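Local coordinates for putative uncharacterized protein (Photobacterium profundum, PDB 3R87) that is a hotdog-fold thioesterase of the 4-hydroxybenzoyl-CoA thioesterase family, probably hydrolysing acyl thioesters, at residues D77-F82 against E95-G100; L91-V96 against A105-I110; Y7-Q12 against E34-H39; I13-T18 against V70-I75; L55-Y60 against P123-I128. One frame throughout, in Å; residues are numbered along the deposited sequence. Where two conformers were deposited one is given.

Contact 1: D77-F82 against E95-G100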
# COMPACT_ATOMS: atom_id res chain seq x y z
N ASP A 77 5.14 13.91 13.53
CA ASP A 77 5.98 13.24 14.51
C ASP A 77 5.23 12.04 15.04
O ASP A 77 4.14 12.19 15.59
CB ASP A 77 6.32 14.20 15.64
CG ASP A 77 7.37 13.70 16.60
OD1 ASP A 77 8.07 12.72 16.32
OD2 ASP A 77 7.50 14.33 17.68
N ILE A 78 5.81 10.85 14.88
CA ILE A 78 5.28 9.66 15.53
C ILE A 78 5.97 9.57 16.90
O ILE A 78 7.19 9.53 16.96
CB ILE A 78 5.53 8.38 14.72
CG1 ILE A 78 5.17 8.52 13.27
CG2 ILE A 78 4.87 7.22 15.43
CD1 ILE A 78 3.75 8.83 13.07
N ARG A 79 5.17 9.55 17.95
CA ARG A 79 5.69 9.59 19.33
C ARG A 79 5.33 8.29 19.99
O ARG A 79 4.13 7.94 20.09
CB ARG A 79 5.09 10.79 20.04
CG ARG A 79 5.47 12.09 19.40
CD ARG A 79 5.02 13.30 20.18
NE ARG A 79 5.40 14.51 19.50
CZ ARG A 79 5.00 15.72 19.87
NH1 ARG A 79 4.15 15.83 20.92
NH2 ARG A 79 5.38 16.77 19.19
N THR A 80 6.33 7.56 20.47
CA THR A 80 6.18 6.19 20.90
C THR A 80 6.77 5.98 22.29
O THR A 80 7.89 6.42 22.54
CB THR A 80 6.93 5.25 19.92
OG1 THR A 80 6.33 5.37 18.63
CG2 THR A 80 6.90 3.80 20.32
N SER A 81 6.08 5.26 23.14
CA SER A 81 6.65 4.73 24.35
C SER A 81 6.25 3.27 24.50
O SER A 81 5.31 2.80 23.84
CB SER A 81 6.22 5.53 25.60
OG SER A 81 4.84 5.41 25.76
N PHE A 82 6.97 2.52 25.32
CA PHE A 82 6.70 1.11 25.58
C PHE A 82 6.76 0.81 27.01
O PHE A 82 7.45 1.48 27.81
CB PHE A 82 7.65 0.13 24.78
CG PHE A 82 9.07 0.20 25.20
CD1 PHE A 82 10.03 1.05 24.59
CD2 PHE A 82 9.51 -0.62 26.28
CE1 PHE A 82 11.34 1.10 25.01
CE2 PHE A 82 10.83 -0.51 26.69
CZ PHE A 82 11.78 0.33 26.03
N GLU A 95 1.48 7.74 18.96
CA GLU A 95 0.65 8.85 18.60
C GLU A 95 1.21 9.58 17.40
O GLU A 95 2.42 9.76 17.29
CB GLU A 95 0.52 9.86 19.76
CG GLU A 95 -0.05 9.19 21.02
CD GLU A 95 -0.26 10.10 22.19
OE1 GLU A 95 0.10 11.31 22.11
OE2 GLU A 95 -0.78 9.61 23.22
N VAL A 96 0.33 10.01 16.50
CA VAL A 96 0.72 10.88 15.38
C VAL A 96 0.40 12.30 15.73
O VAL A 96 -0.76 12.62 16.03
CB VAL A 96 -0.11 10.51 14.11
CG1 VAL A 96 0.25 11.46 12.98
CG2 VAL A 96 0.02 9.06 13.74
N TRP A 97 1.43 13.17 15.67
CA TRP A 97 1.23 14.60 15.97
C TRP A 97 1.52 15.40 14.68
O TRP A 97 2.65 15.36 14.14
CB TRP A 97 2.20 15.03 17.09
CG TRP A 97 1.71 14.56 18.42
CD1 TRP A 97 1.65 13.28 18.89
CD2 TRP A 97 1.17 15.37 19.47
NE1 TRP A 97 1.13 13.25 20.16
CE2 TRP A 97 0.82 14.54 20.52
CE3 TRP A 97 0.95 16.77 19.59
CZ2 TRP A 97 0.28 15.01 21.72
CZ3 TRP A 97 0.44 17.24 20.77
CH2 TRP A 97 0.11 16.38 21.82
N ARG A 98 0.53 16.15 14.24
CA ARG A 98 0.69 17.09 13.13
C ARG A 98 1.54 18.26 13.55
O ARG A 98 1.61 18.60 14.78
CB ARG A 98 -0.64 17.58 12.63
CG ARG A 98 -1.52 16.46 12.03
CD ARG A 98 -2.87 16.93 11.64
NE ARG A 98 -2.83 17.86 10.50
CZ ARG A 98 -3.76 18.78 10.20
NH1 ARG A 98 -4.86 18.96 10.97
NH2 ARG A 98 -3.62 19.55 9.14
N PRO A 99 2.20 18.95 12.64
CA PRO A 99 3.10 20.07 13.03
C PRO A 99 2.38 21.13 13.80
O PRO A 99 1.36 21.67 13.39
CB PRO A 99 3.56 20.60 11.67
CG PRO A 99 3.20 19.65 10.68
CD PRO A 99 2.23 18.68 11.20
N GLY A 100 2.91 21.45 14.99
CA GLY A 100 2.33 22.50 15.83
C GLY A 100 1.05 22.13 16.56
O GLY A 100 0.49 23.00 17.26

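Contact 2: L91-V96 against A105-I110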
# COMPACT_ATOMS: atom_id res chain seq x y z
N LEU A 91 3.70 -3.57 25.54
CA LEU A 91 2.69 -2.61 25.29
C LEU A 91 3.28 -1.34 24.73
O LEU A 91 4.27 -0.84 25.29
CB LEU A 91 1.92 -2.31 26.61
CG LEU A 91 1.56 -3.51 27.38
CD1 LEU A 91 0.89 -3.07 28.68
CD2 LEU A 91 0.66 -4.45 26.51
N TRP A 92 2.73 -0.83 23.67
CA TRP A 92 3.20 0.37 23.02
C TRP A 92 2.11 1.41 23.03
O TRP A 92 0.94 1.09 22.72
CB TRP A 92 3.64 0.08 21.60
CG TRP A 92 4.70 -0.95 21.44
CD1 TRP A 92 4.57 -2.29 21.38
CD2 TRP A 92 6.11 -0.70 21.28
NE1 TRP A 92 5.79 -2.87 21.19
CE2 TRP A 92 6.76 -1.93 21.11
CE3 TRP A 92 6.89 0.48 21.18
CZ2 TRP A 92 8.15 -2.04 20.86
CZ3 TRP A 92 8.24 0.38 20.95
CH2 TRP A 92 8.85 -0.86 20.83
N ARG A 93 2.44 2.65 23.35
CA ARG A 93 1.58 3.79 23.16
C ARG A 93 2.18 4.58 22.01
O ARG A 93 3.35 4.99 22.10
CB ARG A 93 1.50 4.65 24.43
CG ARG A 93 0.74 5.94 24.23
CD ARG A 93 -0.72 5.70 24.03
NE ARG A 93 -1.47 6.94 24.07
CZ ARG A 93 -2.68 7.06 24.59
NH1 ARG A 93 -3.43 5.98 24.95
NH2 ARG A 93 -3.19 8.27 24.64
N GLN A 94 1.43 4.84 20.95
CA GLN A 94 1.94 5.51 19.79
C GLN A 94 0.98 6.57 19.35
O GLN A 94 -0.25 6.36 19.36
CB GLN A 94 2.27 4.54 18.65
CG GLN A 94 3.21 3.43 19.13
CD GLN A 94 3.76 2.63 17.99
OE1 GLN A 94 3.23 1.54 17.68
NE2 GLN A 94 4.78 3.15 17.32
N GLU A 95 1.48 7.74 18.96
CA GLU A 95 0.65 8.85 18.60
C GLU A 95 1.21 9.58 17.40
O GLU A 95 2.42 9.76 17.29
CB GLU A 95 0.52 9.86 19.76
CG GLU A 95 -0.05 9.19 21.02
CD GLU A 95 -0.26 10.10 22.19
OE1 GLU A 95 0.10 11.31 22.11
OE2 GLU A 95 -0.78 9.61 23.22
N VAL A 96 0.33 10.01 16.50
CA VAL A 96 0.72 10.88 15.38
C VAL A 96 0.40 12.30 15.73
O VAL A 96 -0.76 12.62 16.03
CB VAL A 96 -0.11 10.51 14.11
CG1 VAL A 96 0.25 11.46 12.98
CG2 VAL A 96 0.02 9.06 13.74
N ALA A 105 -3.31 13.56 16.49
CA ALA A 105 -4.28 13.27 15.44
C ALA A 105 -4.73 11.83 15.48
O ALA A 105 -5.87 11.54 15.08
CB ALA A 105 -3.65 13.56 14.08
N VAL A 106 -3.87 10.92 15.87
CA VAL A 106 -4.11 9.48 15.90
C VAL A 106 -3.45 8.94 17.15
O VAL A 106 -2.29 9.31 17.43
CB VAL A 106 -3.60 8.78 14.65
CG1 VAL A 106 -3.90 7.27 14.70
CG2 VAL A 106 -4.15 9.41 13.39
N ILE A 107 -4.13 8.07 17.85
CA ILE A 107 -3.62 7.38 19.04
C ILE A 107 -3.74 5.89 18.82
O ILE A 107 -4.82 5.42 18.41
CB ILE A 107 -4.39 7.80 20.27
CG1 ILE A 107 -4.19 9.29 20.55
CG2 ILE A 107 -3.97 6.91 21.49
CD1 ILE A 107 -5.17 9.90 21.57
N GLY A 108 -2.72 5.13 19.18
CA GLY A 108 -2.78 3.68 19.19
C GLY A 108 -2.24 3.13 20.48
O GLY A 108 -1.16 3.55 20.96
N ASP A 109 -2.95 2.16 21.04
CA ASP A 109 -2.46 1.31 22.10
C ASP A 109 -2.26 -0.07 21.49
O ASP A 109 -3.24 -0.70 21.02
CB ASP A 109 -3.48 1.20 23.26
CG ASP A 109 -3.76 2.51 23.94
OD1 ASP A 109 -2.81 3.17 24.32
OD2 ASP A 109 -4.98 2.84 24.13
N ILE A 110 -1.02 -0.51 21.39
CA ILE A 110 -0.64 -1.71 20.65
C ILE A 110 -0.05 -2.73 21.57
O ILE A 110 0.76 -2.40 22.45
CB ILE A 110 0.32 -1.37 19.50
CG1 ILE A 110 -0.39 -0.85 18.24
CG2 ILE A 110 1.16 -2.58 19.16
CD1 ILE A 110 -1.04 0.07 18.19
O HOH W 1 -0.64 1.73 25.27
O HOH W 2 -5.92 4.70 25.90

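Contact 3: Y7-Q12 against E34-H39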
# COMPACT_ATOMS: atom_id res chain seq x y z
N TYR A 7 9.88 8.36 22.37
CA TYR A 7 10.73 8.36 21.18
C TYR A 7 10.01 9.11 20.06
O TYR A 7 8.78 9.06 19.99
CB TYR A 7 11.01 6.91 20.72
CG TYR A 7 11.79 6.13 21.74
CD1 TYR A 7 13.17 5.99 21.62
CD2 TYR A 7 11.19 5.50 22.81
CE1 TYR A 7 13.90 5.27 22.59
CE2 TYR A 7 11.91 4.78 23.79
CZ TYR A 7 13.24 4.67 23.65
OH TYR A 7 13.95 3.98 24.59
N HIS A 8 10.76 9.75 19.20
CA HIS A 8 10.25 10.54 18.12
C HIS A 8 10.73 9.99 16.78
O HIS A 8 11.92 9.72 16.63
CB HIS A 8 10.73 12.00 18.26
CG HIS A 8 10.26 12.66 19.51
ND1 HIS A 8 9.17 13.47 19.54
CD2 HIS A 8 10.76 12.61 20.79
CE1 HIS A 8 8.98 13.91 20.80
NE2 HIS A 8 9.93 13.39 21.55
N HIS A 9 9.82 9.89 15.80
CA HIS A 9 10.17 9.43 14.45
C HIS A 9 9.39 10.22 13.47
O HIS A 9 8.18 10.21 13.51
CB HIS A 9 9.81 7.92 14.34
CG HIS A 9 10.01 7.38 12.93
ND1 HIS A 9 11.23 7.34 12.35
CD2 HIS A 9 9.11 6.96 11.96
CE1 HIS A 9 11.10 6.93 11.08
NE2 HIS A 9 9.82 6.62 10.84
N PRO A 10 10.04 10.93 12.55
CA PRO A 10 9.30 11.76 11.60
C PRO A 10 8.71 10.92 10.48
O PRO A 10 9.34 9.97 10.03
CB PRO A 10 10.36 12.71 11.05
CG PRO A 10 11.66 11.92 11.20
CD PRO A 10 11.53 11.08 12.38
N VAL A 11 7.54 11.32 10.00
CA VAL A 11 6.94 10.71 8.82
C VAL A 11 6.42 11.81 7.93
O VAL A 11 5.56 12.60 8.35
CB VAL A 11 5.78 9.72 9.20
CG1 VAL A 11 5.00 9.33 7.93
CG2 VAL A 11 6.41 8.51 9.88
N GLN A 12 6.89 11.84 6.68
CA GLN A 12 6.37 12.77 5.70
C GLN A 12 5.22 12.11 4.94
O GLN A 12 5.28 10.93 4.59
CB GLN A 12 7.45 13.23 4.74
CG GLN A 12 6.98 14.25 3.76
CD GLN A 12 8.01 15.07 3.08
OE1 GLN A 12 9.10 15.32 3.64
NE2 GLN A 12 7.71 15.57 1.91
N GLU A 34 4.38 0.98 12.88
CA GLU A 34 5.31 -0.12 12.69
C GLU A 34 6.74 0.42 12.48
O GLU A 34 7.69 -0.08 13.11
CB GLU A 34 4.86 -1.02 11.55
CG GLU A 34 5.55 -2.35 11.51
CD GLU A 34 7.00 -2.33 10.97
OE1 GLU A 34 7.31 -1.57 10.10
OE2 GLU A 34 7.84 -3.16 11.40
N ARG A 35 6.89 1.41 11.60
CA ARG A 35 8.21 1.97 11.35
C ARG A 35 8.81 2.47 12.65
O ARG A 35 9.99 2.28 12.95
CB ARG A 35 8.13 3.14 10.37
CG ARG A 35 7.58 2.81 9.00
CD ARG A 35 7.50 4.08 8.18
NE ARG A 35 6.68 3.90 7.00
CZ ARG A 35 6.26 4.89 6.22
NH1 ARG A 35 6.66 6.14 6.47
NH2 ARG A 35 5.41 4.63 5.25
N ALA A 36 8.00 3.20 13.42
CA ALA A 36 8.49 3.83 14.63
C ALA A 36 8.93 2.77 15.64
O ALA A 36 9.94 2.99 16.35
CB ALA A 36 7.43 4.76 15.17
N ARG A 37 8.20 1.67 15.78
CA ARG A 37 8.65 0.61 16.66
C ARG A 37 9.97 0.04 16.19
O ARG A 37 10.83 -0.28 17.02
CB ARG A 37 7.62 -0.50 16.80
CG ARG A 37 6.32 -0.08 17.43
CD ARG A 37 5.40 -1.24 17.77
NE ARG A 37 5.04 -2.04 16.59
CZ ARG A 37 4.00 -1.77 15.79
NH1 ARG A 37 3.20 -0.76 15.99
NH2 ARG A 37 3.76 -2.61 14.76
N GLU A 38 10.15 -0.13 14.88
CA GLU A 38 11.44 -0.63 14.40
C GLU A 38 12.59 0.25 14.81
O GLU A 38 13.65 -0.25 15.15
CB GLU A 38 11.46 -0.80 12.88
CG GLU A 38 10.48 -1.81 12.33
CD GLU A 38 10.89 -2.31 10.98
OE1 GLU A 38 12.07 -2.25 10.60
OE2 GLU A 38 10.03 -2.86 10.24
N HIS A 39 12.39 1.56 14.78
CA HIS A 39 13.46 2.48 15.17
C HIS A 39 13.74 2.42 16.65
O HIS A 39 14.88 2.66 17.05
CB HIS A 39 13.16 3.90 14.71
CG HIS A 39 13.39 4.04 13.23
ND1 HIS A 39 14.60 4.40 12.70
CD2 HIS A 39 12.57 3.89 12.18
CE1 HIS A 39 14.52 4.39 11.37
NE2 HIS A 39 13.28 4.06 11.03
O HOH W 3 6.12 8.25 4.43

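Contact 4: I13-T18 against V70-I75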
# COMPACT_ATOMS: atom_id res chain seq x y z
N ILE A 13 4.19 12.90 4.64
CA ILE A 13 2.99 12.44 3.93
C ILE A 13 3.14 12.74 2.44
O ILE A 13 3.19 13.92 2.04
CB ILE A 13 1.75 13.11 4.52
CG1 ILE A 13 1.65 12.87 6.04
CG2 ILE A 13 0.49 12.66 3.79
CD1 ILE A 13 1.73 11.43 6.46
N TYR A 14 3.18 11.70 1.63
CA TYR A 14 3.34 11.78 0.19
C TYR A 14 2.03 11.40 -0.51
O TYR A 14 1.03 11.05 0.14
CB TYR A 14 4.47 10.84 -0.26
CG TYR A 14 5.80 11.14 0.36
CD1 TYR A 14 6.65 12.11 -0.22
CD2 TYR A 14 6.26 10.43 1.44
CE1 TYR A 14 7.92 12.34 0.32
CE2 TYR A 14 7.51 10.68 1.99
CZ TYR A 14 8.35 11.62 1.40
OH TYR A 14 9.60 11.82 1.93
N TYR A 15 2.01 11.39 -1.85
CA TYR A 15 0.82 10.98 -2.56
C TYR A 15 0.38 9.55 -2.21
O TYR A 15 -0.81 9.25 -2.20
CB TYR A 15 1.03 11.06 -4.08
CG TYR A 15 0.69 12.42 -4.67
CD1 TYR A 15 1.53 13.48 -4.62
CD2 TYR A 15 -0.51 12.59 -5.30
CE1 TYR A 15 1.17 14.74 -5.20
CE2 TYR A 15 -0.88 13.82 -5.89
CZ TYR A 15 -0.05 14.87 -5.75
OH TYR A 15 -0.36 16.11 -6.32
N GLU A 16 1.33 8.66 -1.92
CA GLU A 16 0.96 7.27 -1.56
C GLU A 16 0.14 7.20 -0.30
O GLU A 16 -0.46 6.14 -0.03
CB GLU A 16 2.22 6.46 -1.35
CG GLU A 16 3.06 6.90 -0.17
CD GLU A 16 4.49 6.38 -0.20
OE1 GLU A 16 4.77 5.40 0.55
OE2 GLU A 16 5.30 6.90 -0.99
N ASP A 17 0.16 8.24 0.54
CA ASP A 17 -0.44 8.19 1.87
C ASP A 17 -1.87 8.70 1.90
O ASP A 17 -2.59 8.38 2.86
CB ASP A 17 0.43 9.03 2.80
CG ASP A 17 1.84 8.45 2.91
OD1 ASP A 17 1.92 7.29 3.43
OD2 ASP A 17 2.81 9.08 2.47
N THR A 18 -2.26 9.54 0.96
CA THR A 18 -3.55 10.21 0.98
C THR A 18 -4.58 9.42 0.17
O THR A 18 -4.21 8.58 -0.68
CB THR A 18 -3.46 11.62 0.48
OG1 THR A 18 -3.01 11.57 -0.88
CG2 THR A 18 -2.51 12.46 1.35
N VAL A 70 -4.89 14.10 8.65
CA VAL A 70 -3.53 14.49 8.36
C VAL A 70 -3.44 14.78 6.85
O VAL A 70 -4.01 14.06 6.03
CB VAL A 70 -2.57 13.40 8.80
CG1 VAL A 70 -1.15 13.69 8.42
CG2 VAL A 70 -2.68 13.12 10.34
N GLU A 71 -2.69 15.82 6.48
CA GLU A 71 -2.69 16.31 5.12
C GLU A 71 -1.37 16.10 4.38
O GLU A 71 -0.29 15.96 4.96
CB GLU A 71 -3.04 17.79 5.10
CG GLU A 71 -4.47 17.99 5.61
CD GLU A 71 -4.89 19.39 5.76
OE1 GLU A 71 -4.24 20.29 5.27
OE2 GLU A 71 -5.88 19.63 6.48
N PHE A 72 -1.48 16.07 3.05
CA PHE A 72 -0.34 15.99 2.15
C PHE A 72 0.74 16.98 2.51
O PHE A 72 0.45 18.17 2.77
CB PHE A 72 -0.81 16.24 0.72
CG PHE A 72 0.31 16.29 -0.27
CD1 PHE A 72 1.10 15.19 -0.53
CD2 PHE A 72 0.56 17.47 -0.96
CE1 PHE A 72 2.16 15.25 -1.43
CE2 PHE A 72 1.63 17.51 -1.87
CZ PHE A 72 2.41 16.43 -2.11
N ALA A 73 1.97 16.50 2.47
CA ALA A 73 3.21 17.29 2.62
C ALA A 73 3.49 17.67 4.06
O ALA A 73 4.52 18.28 4.32
CB ALA A 73 3.25 18.50 1.67
N GLU A 74 2.65 17.30 5.02
CA GLU A 74 2.99 17.45 6.42
C GLU A 74 4.11 16.50 6.79
O GLU A 74 4.12 15.34 6.33
CB GLU A 74 1.77 17.28 7.31
CG GLU A 74 0.79 18.40 7.08
CD GLU A 74 -0.48 18.39 7.90
OE1 GLU A 74 -1.17 19.46 7.85
OE2 GLU A 74 -0.91 17.35 8.43
N ILE A 75 4.99 16.95 7.68
CA ILE A 75 5.92 16.09 8.34
C ILE A 75 5.40 15.92 9.76
O ILE A 75 5.45 16.85 10.56
CB ILE A 75 7.37 16.57 8.30
CG1 ILE A 75 7.83 16.73 6.82
CG2 ILE A 75 8.25 15.54 9.04
CD1 ILE A 75 9.23 17.35 6.72

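Contact 5: L55-Y60 against P123-I128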
# COMPACT_ATOMS: atom_id res chain seq x y z
N LEU A 55 12.84 -15.62 14.40
CA LEU A 55 11.90 -14.93 15.35
C LEU A 55 11.56 -13.64 14.84
O LEU A 55 12.41 -12.87 14.29
CB LEU A 55 12.52 -14.84 16.76
CG LEU A 55 12.79 -16.21 17.43
CD1 LEU A 55 13.32 -15.89 18.88
CD2 LEU A 55 11.62 -17.20 17.51
N GLY A 56 10.34 -13.22 15.04
CA GLY A 56 9.95 -11.86 14.68
C GLY A 56 8.75 -11.45 15.58
O GLY A 56 8.27 -12.24 16.40
N PHE A 57 8.38 -10.19 15.48
CA PHE A 57 7.24 -9.70 16.36
C PHE A 57 5.97 -9.60 15.55
O PHE A 57 6.01 -9.44 14.32
CB PHE A 57 7.67 -8.39 16.93
CG PHE A 57 8.80 -8.53 17.85
CD1 PHE A 57 8.58 -8.88 19.16
CD2 PHE A 57 10.07 -8.29 17.45
CE1 PHE A 57 9.65 -9.02 20.01
CE2 PHE A 57 11.12 -8.45 18.33
CZ PHE A 57 10.89 -8.88 19.60
N ALA A 58 4.85 -9.68 16.31
CA ALA A 58 3.52 -9.59 15.73
C ALA A 58 2.66 -8.73 16.58
O ALA A 58 2.75 -8.76 17.84
CB ALA A 58 2.93 -10.98 15.52
N VAL A 59 1.79 -7.96 16.00
CA VAL A 59 0.79 -7.21 16.71
C VAL A 59 -0.34 -8.16 17.04
O VAL A 59 -0.94 -8.76 16.13
CB VAL A 59 0.33 -5.99 15.87
CG1 VAL A 59 -0.83 -5.32 16.52
CG2 VAL A 59 1.48 -4.97 15.65
N TYR A 60 -0.68 -8.26 18.32
CA TYR A 60 -1.82 -9.00 18.78
C TYR A 60 -3.07 -8.14 18.90
O TYR A 60 -4.14 -8.56 18.52
CB TYR A 60 -1.41 -9.68 20.13
CG TYR A 60 -2.59 -10.34 20.79
CD1 TYR A 60 -3.38 -11.25 20.08
CD2 TYR A 60 -2.91 -9.99 22.10
CE1 TYR A 60 -4.53 -11.88 20.68
CE2 TYR A 60 -4.03 -10.66 22.76
CZ TYR A 60 -4.82 -11.55 21.97
OH TYR A 60 -5.91 -12.16 22.59
N PRO A 123 9.39 -15.71 24.48
CA PRO A 123 9.75 -14.50 25.34
C PRO A 123 10.51 -13.43 24.43
O PRO A 123 11.21 -13.81 23.50
CB PRO A 123 10.75 -15.09 26.36
CG PRO A 123 10.32 -16.53 26.41
CD PRO A 123 10.07 -16.94 24.96
N VAL A 124 10.39 -12.15 24.75
CA VAL A 124 11.17 -11.10 24.01
C VAL A 124 12.66 -11.36 24.26
O VAL A 124 13.08 -11.43 25.40
CB VAL A 124 10.92 -9.65 24.42
CG1 VAL A 124 11.75 -8.66 23.57
CG2 VAL A 124 9.43 -9.29 24.37
N PRO A 125 13.49 -11.53 23.21
CA PRO A 125 14.92 -11.82 23.46
C PRO A 125 15.58 -10.71 24.24
O PRO A 125 15.35 -9.52 24.01
CB PRO A 125 15.46 -11.95 22.03
CG PRO A 125 14.29 -12.39 21.19
CD PRO A 125 13.11 -11.61 21.77
N ALA A 126 16.51 -11.08 25.14
CA ALA A 126 17.23 -10.08 25.92
C ALA A 126 17.97 -9.06 25.05
O ALA A 126 18.04 -7.90 25.41
CB ALA A 126 18.31 -10.76 26.81
N ASP A 127 18.50 -9.48 23.93
CA ASP A 127 19.21 -8.50 23.10
C ASP A 127 18.31 -7.47 22.48
O ASP A 127 18.73 -6.30 22.32
CB ASP A 127 19.85 -9.21 21.96
CG ASP A 127 20.85 -8.29 21.22
OD1 ASP A 127 21.73 -7.59 21.79
OD2 ASP A 127 20.71 -8.26 19.98
N ILE A 128 17.06 -7.86 22.20
CA ILE A 128 16.06 -6.89 21.74
C ILE A 128 15.72 -5.95 22.86
O ILE A 128 15.67 -4.73 22.67
CB ILE A 128 14.84 -7.61 21.17
CG1 ILE A 128 15.19 -8.40 19.90
CG2 ILE A 128 13.71 -6.63 20.95
CD1 ILE A 128 15.57 -7.55 18.71

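Contact 1: D77-F82 against E95-G100
The guanidinium of R79 lies nearly flat on the indole of W97, the two planes 15° apart, with NH1 over the centre of the ring system and 3.3 Å from W97 CD2. One face of the guanidinium is taken by the indole, whose CG sits toward its rim; D77 CG lies in plane at the guanidinium edge, and E95 O in plane at the indole edge. The geometry is a cation-pi stack, with R79 CZ 4.0 Å from the centroid of the five-membered ring, and R79 CD adds a CH-pi contact over that same ring. R79 runs extended from CG to NE and crosses W97 at about a right angle. Its NE makes a salt bridge of 2.8 Å to D77 OD2, meeting that oxygen from above the carboxylate plane; H8 holds the same oxygen. W97 NE1 donates a hydrogen bond to the anti lone pair of E95 OE1, 2.9 Å away. Beneath, the antiparallel strands pair D77 with W97 and R79 with E95 through four backbone bonds. On the other sheet face I78 CD1 touches V96 CG2 at 3.8 Å, beside helix 28-41. The charge of R79, paired with D77, is probably further stabilised by the indole pi face.

Contact 2: L91-V96 against A105-I110
R93 reaches across to D109 in a salt bridge, NH1 giving a nearly straight bond of 2.9 Å to OD1 on its syn side, 17° out of the carboxylate plane. In the guanidinium plane NE and NH2 both donate to E95 OE2, a side-on grip that completes a salt-bridge network of R93, E95 and D109. A water accepts from NH1 while donating to D109 OD2. I107 CG2 lies over the centre of one guanidinium face, 3.4 Å from R93 CZ. On the opposite face of the sheet, with W92 and V96, Q94 has its amide satisfied by helix 28-41, OE1 taking R37 NH1 and NE2 giving to F33 O; T80 OG1 is also bonded to NE2. V96 CG2 packs on V106 CB there at 3.7 Å. W92 with I110 and Q94 with G108 each exchange two backbone bonds. At the far end V96 N binds V106 O while V96 O accepts from A105 N, so two residues face one: a classic beta bulge in a hairpin of the hotdog sheet.

Contact 3: Y7-Q12 against E34-H39
In the hotdog fold a long helix is wrapped by the curved sheet, and here strand 7-12 meets that helix, 28-41, through H9 and H39. Their imidazoles form an offset stack, centroids 4.5 Å apart and planes at 21°. H9 CE1 comes 3.6 Å from H39 CD2, and H9 ND1 sits above the H39 face toward its rim. Nearer the backbone, H9 CB packs against A36 CB at 4.0 Å. One turn back along the helix, R35 passes at about a right angle to H9: R35 CB lies 3.9 Å from H9 NE2, and the guanidinium plane is almost perpendicular to the imidazole, 88° away. The extended R35 chain carries NH1 on to V11 CG1, also 3.9 Å away. That nitrogen then donates to a water in the guanidinium plane, and the water donates to Q12 O at 2.8 Å, bridging helix and strand. R35 and H39 also reach across the subunit interface: R35 NH2 makes a salt bridge with E16 of a neighbouring subunit, and H39 NE2 is hydrogen-bonded to Y14 OH of the same neighbour. No direct hydrogen bond joins the two segments, so ring stacking, aliphatic packing and one water carry the contact, while the intersubunit bonds probably fix where R35 and H39 sit. Any positive charge on H9 would lie close to R35, which would tend to disfavour its protonation.

Contact 4: I13-T18 against V70-I75
I13 is gripped by both ends of its backbone: its N donates to E74 O at 3.0 Å, and its O accepts from A73 N at 2.9 Å. The I13 side chain lies against the same loop, CB 3.5 Å from E71 O and CG1 3.8 Å from V70 CG1, the two aliphatic chains crossing at about a right angle. F72 adds its ring to this pairing. Its CG is anti to the backbone N (chi1 175°), and the ring has CD1 3.5 Å from I13 O, the Y14 carbonyl carbon in plane at its edge, and CE1 3.7 Å from Y15 CD1. The Y15 and F72 rings are inclined at 63°. Further out, a type II turn from E71 to E74 shapes the loop, and E74 OE2 receives E71 N from above its carboxylate plane. On the facing side D17 OD2 takes Y14 N through its anti lone pair, with a nearly straight bond of 2.8 Å. R98 makes a salt bridge with E74, and H20 of a neighbouring subunit, not the one that meets R35 and H39, touches both rings. Two loops are therefore joined by two backbone bonds, and the carboxylates of D17 and E74 hold each loop by taking backbone N-H groups.

Contact 5: L55-Y60 against P123-I128
F57 of strand 56-66, in the hotdog sheet, aims its ring at the loop leading into helix 126-133. From CB, the chain turns with CG anti to the carbonyl carbon (chi1 -66°), and the ring then carries its outer atoms to the other segment. CE1 comes 4.1 Å from V124 CG1, which lies at the ring edge near its plane; V124 crosses F57 at about a right angle. On the other flank CE2 meets I128 CG2, also at 4.1 Å. The tip, CZ, touches three residues at once: V124 CG1, P125 CD at 4.1 Å, and I128 CG2 at 3.9 Å. F57 and I128 pass alongside each other pointing opposite ways, and P125 sits at the N-cap position of the helix. M112 and C114 of strand 106-115 and L46 of helix 43-53 also pack on F57, so its ring joins sheet, helix and loop. The contact lies next to a metal site: D127, in the first turn of the helix, and H53, close to L55, bind magnesium in a crystal structure of this protein, although none is bound to this chain. Farther along, L55 CD1 lies 4.3 Å from P125 CG.

Overall arrangement
From the N terminus, strand 7-12 is followed by helix 28-41, which folds back on it to close contact 3. Contact 4 opens before that closes, so the two cross; it ties the loop after the first strand to the one before strand 75-85. Contact 5 opens at strand 56-66, inside the loop of contact 4, and closes only at helix 126-133, so these also cross. Nested within contact 5 are two successive hairpins, contacts 1 and 2, sharing strand 89-97 through E95 and V96. Contacts 1, 2 and 3 adjoin around the sheet and its helix, whereas contacts 4 and 5, centres about 31 Å apart, lie on opposite sides of the chain's centre.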